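Heat shock protein, putative (Plasmodium falciparum, PDB 1Y6Z) is the middle domain of a putative Hsp90-family chaperone, which as a whole probably binds unfolded proteins and uses ATP to assist their folding. Local coordinates at residues L75-R79 and V80-D84; S122-N125 and K126-L130. All blocks are in the same frame, centred on the assembly; numbering follows the deposited sequence.

Contact 1 is the tip of a beta hairpin, and contact 2 is the first two turns or so of helix 121-141. Their centres are about 17 Å apart and their nearest atoms about 6 Å apart, so the two do not touch. The link between them is strand 98-103 of the five-stranded mixed sheet. Tyr76 of contact 1 bonds through its backbone to Val101 and Ser103 and touches Ile100 and Asp102 with its side chain. Ile124 and Ile128 of contact 2 pack on Val101 of the same strand. Contact 1 lies at the surface on the sheet's border. Contact 2 is partly buried, and its Arg127 reaches the second subunit.

Contact 1. Residues L75-R79 and V80-D84; sequences LYVKR and VFIND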
loop_
_atom_site.group_PDB
_atom_site.type_symbol
_atom_site.label_atom_id
_atom_site.label_comp_id
_atom_site.label_asym_id
_atom_site.label_seq_id
_atom_site.Cartn_x
_atom_site.Cartn_y
_atom_site.Cartn_z
ATOM N N LEU B 75 -18.699 16.920 7.548
ATOM C CA LEU B 75 -17.815 17.291 8.598
ATOM C C LEU B 75 -18.573 17.597 9.920
ATOM O O LEU B 75 -19.558 18.356 9.947
ATOM C CB LEU B 75 -16.978 18.500 8.212
ATOM C CG LEU B 75 -16.234 19.080 9.436
ATOM C CD1 LEU B 75 -14.937 18.350 9.761
ATOM C CD2 LEU B 75 -15.977 20.587 9.276
ATOM N N TYR B 76 -18.066 17.022 11.000
ATOM C CA TYR B 76 -18.536 17.293 12.344
ATOM C C TYR B 76 -17.293 17.850 13.059
ATOM O O TYR B 76 -16.145 17.472 12.748
ATOM C CB TYR B 76 -19.060 16.013 13.018
ATOM C CG TYR B 76 -20.319 15.396 12.394
ATOM C CD1 TYR B 76 -20.216 14.608 11.257
ATOM C CD2 TYR B 76 -21.613 15.632 12.926
ATOM C CE1 TYR B 76 -21.286 14.054 10.672
ATOM C CE2 TYR B 76 -22.748 15.061 12.323
ATOM C CZ TYR B 76 -22.552 14.257 11.188
ATOM O OH TYR B 76 -23.581 13.640 10.520
ATOM N N VAL B 77 -17.513 18.789 13.973
ATOM C CA VAL B 77 -16.475 19.198 14.921
ATOM C C VAL B 77 -17.112 18.933 16.279
ATOM O O VAL B 77 -18.299 19.223 16.478
ATOM C CB VAL B 77 -16.034 20.688 14.737
ATOM C CG1 VAL B 77 -14.935 21.067 15.702
ATOM C CG2 VAL B 77 -15.515 20.918 13.324
ATOM N N LYS B 78 -16.350 18.329 17.182
ATOM C CA LYS B 78 -16.834 17.968 18.521
ATOM C C LYS B 78 -18.266 17.429 18.497
ATOM O O LYS B 78 -19.089 17.743 19.371
ATOM C CB LYS B 78 -16.705 19.154 19.504
ATOM C CG LYS B 78 -15.343 19.865 19.517
ATOM C CD LYS B 78 -15.361 21.097 20.438
ATOM C CE LYS B 78 -13.947 21.549 20.823
ATOM N NZ LYS B 78 -13.964 22.328 22.127
ATOM N N ARG B 79 -18.542 16.601 17.485
ATOM C CA ARG B 79 -19.852 15.942 17.255
ATOM C C ARG B 79 -20.985 16.865 16.807
ATOM O O ARG B 79 -22.122 16.435 16.667
ATOM C CB ARG B 79 -20.258 15.061 18.441
ATOM C CG ARG B 79 -19.117 14.191 18.934
ATOM C CD ARG B 79 -19.397 13.511 20.262
ATOM N NE ARG B 79 -20.791 13.093 20.371
ATOM C CZ ARG B 79 -21.671 13.649 21.193
ATOM N NH1 ARG B 79 -22.928 13.214 21.214
ATOM N NH2 ARG B 79 -21.296 14.646 21.990
ATOM N N VAL B 80 -20.686 18.126 16.518
ATOM C CA VAL B 80 -21.722 18.936 15.877
ATOM C C VAL B 80 -21.502 19.001 14.384
ATOM O O VAL B 80 -20.393 19.262 13.921
ATOM C CB VAL B 80 -21.934 20.390 16.487
ATOM C CG1 VAL B 80 -22.051 20.335 18.005
ATOM C CG2 VAL B 80 -20.861 21.303 16.068
ATOM N N PHE B 81 -22.580 18.781 13.653
ATOM C CA PHE B 81 -22.569 18.883 12.217
ATOM C C PHE B 81 -22.265 20.306 11.761
ATOM O O PHE B 81 -22.912 21.272 12.214
ATOM C CB PHE B 81 -23.899 18.424 11.642
ATOM C CG PHE B 81 -23.978 18.542 10.142
ATOM C CD1 PHE B 81 -23.076 17.833 9.321
ATOM C CD2 PHE B 81 -24.948 19.369 9.539
ATOM C CE1 PHE B 81 -23.140 17.948 7.940
ATOM C CE2 PHE B 81 -25.027 19.470 8.169
ATOM C CZ PHE B 81 -24.126 18.762 7.353
ATOM N N ILE B 82 -21.268 20.429 10.884
ATOM C CA ILE B 82 -20.872 21.710 10.313
ATOM C C ILE B 82 -21.457 21.928 8.920
ATOM O O ILE B 82 -22.236 22.864 8.695
ATOM C CB ILE B 82 -19.353 21.882 10.299
ATOM C CG1 ILE B 82 -18.776 21.646 11.703
ATOM C CG2 ILE B 82 -18.962 23.263 9.744
ATOM C CD1 ILE B 82 -17.778 22.650 12.109
ATOM N N ASN B 83 -21.055 21.070 7.978
ATOM C CA ASN B 83 -21.626 21.056 6.645
ATOM C C ASN B 83 -21.153 19.801 5.918
ATOM O O ASN B 83 -20.230 19.121 6.408
ATOM C CB ASN B 83 -21.271 22.330 5.831
ATOM C CG ASN B 83 -19.779 22.459 5.544
ATOM O OD1 ASN B 83 -19.134 21.521 5.037
ATOM N ND2 ASN B 83 -19.224 23.631 5.847
ATOM N N ASP B 84 -21.795 19.523 4.765
ATOM C CA ASP B 84 -21.507 18.354 3.938
ATOM C C ASP B 84 -20.664 18.630 2.668
ATOM O O ASP B 84 -20.875 18.032 1.604
ATOM C CB ASP B 84 -22.798 17.584 3.640
ATOM C CG ASP B 84 -23.814 18.393 2.821
ATOM O OD1 ASP B 84 -23.510 19.520 2.315
ATOM O OD2 ASP B 84 -24.939 17.846 2.657
#
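Tyr76 and Phe81 pair across the hairpin with their rings turned obliquely. The ring centroids are 5.5 Å apart and the planes meet at 57°, so the pair is neither an offset stack nor a T-shaped one. CD1 of Phe81 sits over one face of the Tyr76 ring, displaced toward its rim. Further back, Tyr76 CE2 touches Phe81 CB at 3.6 Å. The Tyr76 CG is trans to the carbonyl carbon, with chi1 at -66°, which turns the ring across to the backbone and CB of Phe81. Its OH is hydrogen-bonded to Arg74 NE. The same arginine makes a cation-pi contact with Phe81, so Arg74 meets both the Tyr76 hydroxyl and the Phe81 ring. Trp7 also meets the Tyr76 ring.

Leu75 and Ile82 run alongside each other. Leu75 CD2 rests against Ile82 CB at 3.8 Å. Leu75 has CG opposite its backbone N, with chi1 at 168°, which carries the branch toward Ile82. CG2 of Val80 comes within 3.3 Å of Val77 O.

The backbone bonds set the frame. Ile82 N gives a nearly straight bond of 2.8 Å to Leu75 O. Val77 and Val80 form a hydrogen-bonded pair: Val77 N reaches Val80 O at 2.9 Å, and Val80 N reaches Val77 O at 2.6 Å. Val80 O also takes a CA-H...O contact from Tyr76, CA to O 3.1 Å, beside the bond from Val77 N. Lys78 and Arg79 form the corner, and Arg79 N bonds to Asp102 OD2. This is a beta hairpin with a two-residue loop (Lys78-Arg79), closed by a type I' turn from Val77 to Val80, at the border of the mixed sheet in the Hsp90 middle domain.

Contact 2. Residues S122-N125 and K126-L130; sequences SIIN and KRIVL
Ser122 O accepts the backbone N-H of Lys126 at 3.0 Å. This bond belongs to the alpha-helical i to i+4 ladder near the start of helix 121-141. The next rungs run from Arg127 N to Ile123 O, from Ile128 N to Ile124 O and from Val129 N to Asn125 O. The bond from Ile128 N to Ile124 O is also 3.0 Å long.

The side chains leave the helix in different directions. Ile124 and Ile128 are one turn apart on the buried face. They pack on Val101 of strand 98-103, while Phe47 and Leu51 of strand 47-53 meet Ile124 and Ile128 respectively. Asn125 is also buried, against Phe86 and Ile90. Lys126 is exposed and extends outward from the helix.

Arg127 bends at chi2, 41°. Its CB lies against the carbonyl oxygens of Ile124 and Ile123, and its CD is 4.0 Å from Ile123 O. Its NE forms a salt bridge with Glu195 of the second subunit. Ile123 packs on that same glutamate, so this side of the helix takes part in the subunit interface. On the sheet side, the two isoleucines meet at an angle, loosely, with Ile124 CG2 4.2 Å from Ile128 CD1. Closer in, Ile128 CG1 lies 3.5 Å from Ile124 O.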
loop_
_atom_site.group_PDB
_atom_site.type_symbol
_atom_site.label_atom_id
_atom_site.label_comp_id
_atom_site.label_asym_id
_atom_site.label_seq_id
_atom_site.Cartn_x
_atom_site.Cartn_y
_atom_site.Cartn_z
ATOM N N SER B 122 -5.171 19.128 5.524
ATOM C CA SER B 122 -4.359 18.418 4.584
ATOM C C SER B 122 -3.988 17.016 5.119
ATOM O O SER B 122 -3.929 16.055 4.366
ATOM C CB SER B 122 -3.111 19.234 4.355
ATOM O OG SER B 122 -2.367 18.734 3.277
ATOM N N ILE B 123 -3.703 16.940 6.411
ATOM C CA ILE B 123 -3.403 15.683 7.080
ATOM C C ILE B 123 -4.630 14.762 7.070
ATOM O O ILE B 123 -4.536 13.571 6.754
ATOM C CB ILE B 123 -2.990 15.972 8.518
ATOM C CG1 ILE B 123 -1.506 16.388 8.526
ATOM C CG2 ILE B 123 -3.298 14.780 9.431
ATOM C CD1 ILE B 123 -1.139 17.248 9.679
ATOM N N ILE B 124 -5.775 15.323 7.430
ATOM C CA ILE B 124 -7.008 14.533 7.418
ATOM C C ILE B 124 -7.290 14.025 5.986
ATOM O O ILE B 124 -7.576 12.830 5.804
ATOM C CB ILE B 124 -8.217 15.285 8.049
ATOM C CG1 ILE B 124 -7.932 15.566 9.537
ATOM C CG2 ILE B 124 -9.500 14.442 7.927
ATOM C CD1 ILE B 124 -8.930 16.492 10.208
ATOM N N ASN B 125 -7.205 14.920 4.997
ATOM C CA ASN B 125 -7.387 14.578 3.596
ATOM C C ASN B 125 -6.500 13.423 3.147
ATOM O O ASN B 125 -6.962 12.481 2.497
ATOM C CB ASN B 125 -7.131 15.792 2.700
ATOM C CG ASN B 125 -8.196 16.876 2.868
ATOM O OD1 ASN B 125 -7.997 18.018 2.455
ATOM N ND2 ASN B 125 -9.316 16.525 3.522
ATOM N N LYS B 126 -5.210 13.515 3.473
ATOM C CA LYS B 126 -4.269 12.465 3.103
ATOM C C LYS B 126 -4.622 11.093 3.673
ATOM O O LYS B 126 -4.497 10.123 2.984
ATOM C CB LYS B 126 -2.836 12.866 3.529
ATOM C CG LYS B 126 -1.791 12.149 2.667
ATOM C CD LYS B 126 -0.411 12.146 3.333
ATOM C CE LYS B 126 0.335 10.884 2.910
ATOM N NZ LYS B 126 1.806 11.041 3.128
ATOM N N ARG B 127 -5.054 11.042 4.934
ATOM C CA ARG B 127 -5.396 9.806 5.658
ATOM C C ARG B 127 -6.661 9.221 5.010
ATOM O O ARG B 127 -6.811 8.011 4.865
ATOM C CB ARG B 127 -5.772 10.167 7.082
ATOM C CG ARG B 127 -4.858 9.820 8.308
ATOM C CD ARG B 127 -3.405 10.012 8.153
ATOM N NE ARG B 127 -2.690 10.263 9.439
ATOM C CZ ARG B 127 -2.596 9.424 10.480
ATOM N NH1 ARG B 127 -1.868 9.774 11.556
ATOM N NH2 ARG B 127 -3.202 8.237 10.479
ATOM N N ILE B 128 -7.583 10.105 4.670
ATOM C CA ILE B 128 -8.786 9.652 3.959
ATOM C C ILE B 128 -8.453 8.975 2.631
ATOM O O ILE B 128 -9.014 7.948 2.305
ATOM C CB ILE B 128 -9.771 10.797 3.775
ATOM C CG1 ILE B 128 -10.458 11.060 5.110
ATOM C CG2 ILE B 128 -10.875 10.422 2.753
ATOM C CD1 ILE B 128 -11.468 12.170 5.060
ATOM N N VAL B 129 -7.576 9.569 1.827
ATOM C CA VAL B 129 -7.262 9.008 0.512
ATOM C C VAL B 129 -6.599 7.650 0.672
ATOM O O VAL B 129 -6.924 6.677 -0.023
ATOM C CB VAL B 129 -6.376 9.981 -0.296
ATOM C CG1 VAL B 129 -5.935 9.374 -1.639
ATOM C CG2 VAL B 129 -7.107 11.281 -0.459
ATOM N N LEU B 130 -5.639 7.567 1.580
ATOM C CA LEU B 130 -5.040 6.296 1.860
ATOM C C LEU B 130 -6.020 5.194 2.374
ATOM O O LEU B 130 -5.909 4.050 1.918
ATOM C CB LEU B 130 -3.762 6.465 2.689
ATOM C CG LEU B 130 -2.771 7.398 1.907
ATOM C CD1 LEU B 130 -1.413 7.633 2.639
ATOM C CD2 LEU B 130 -2.518 7.052 0.372
#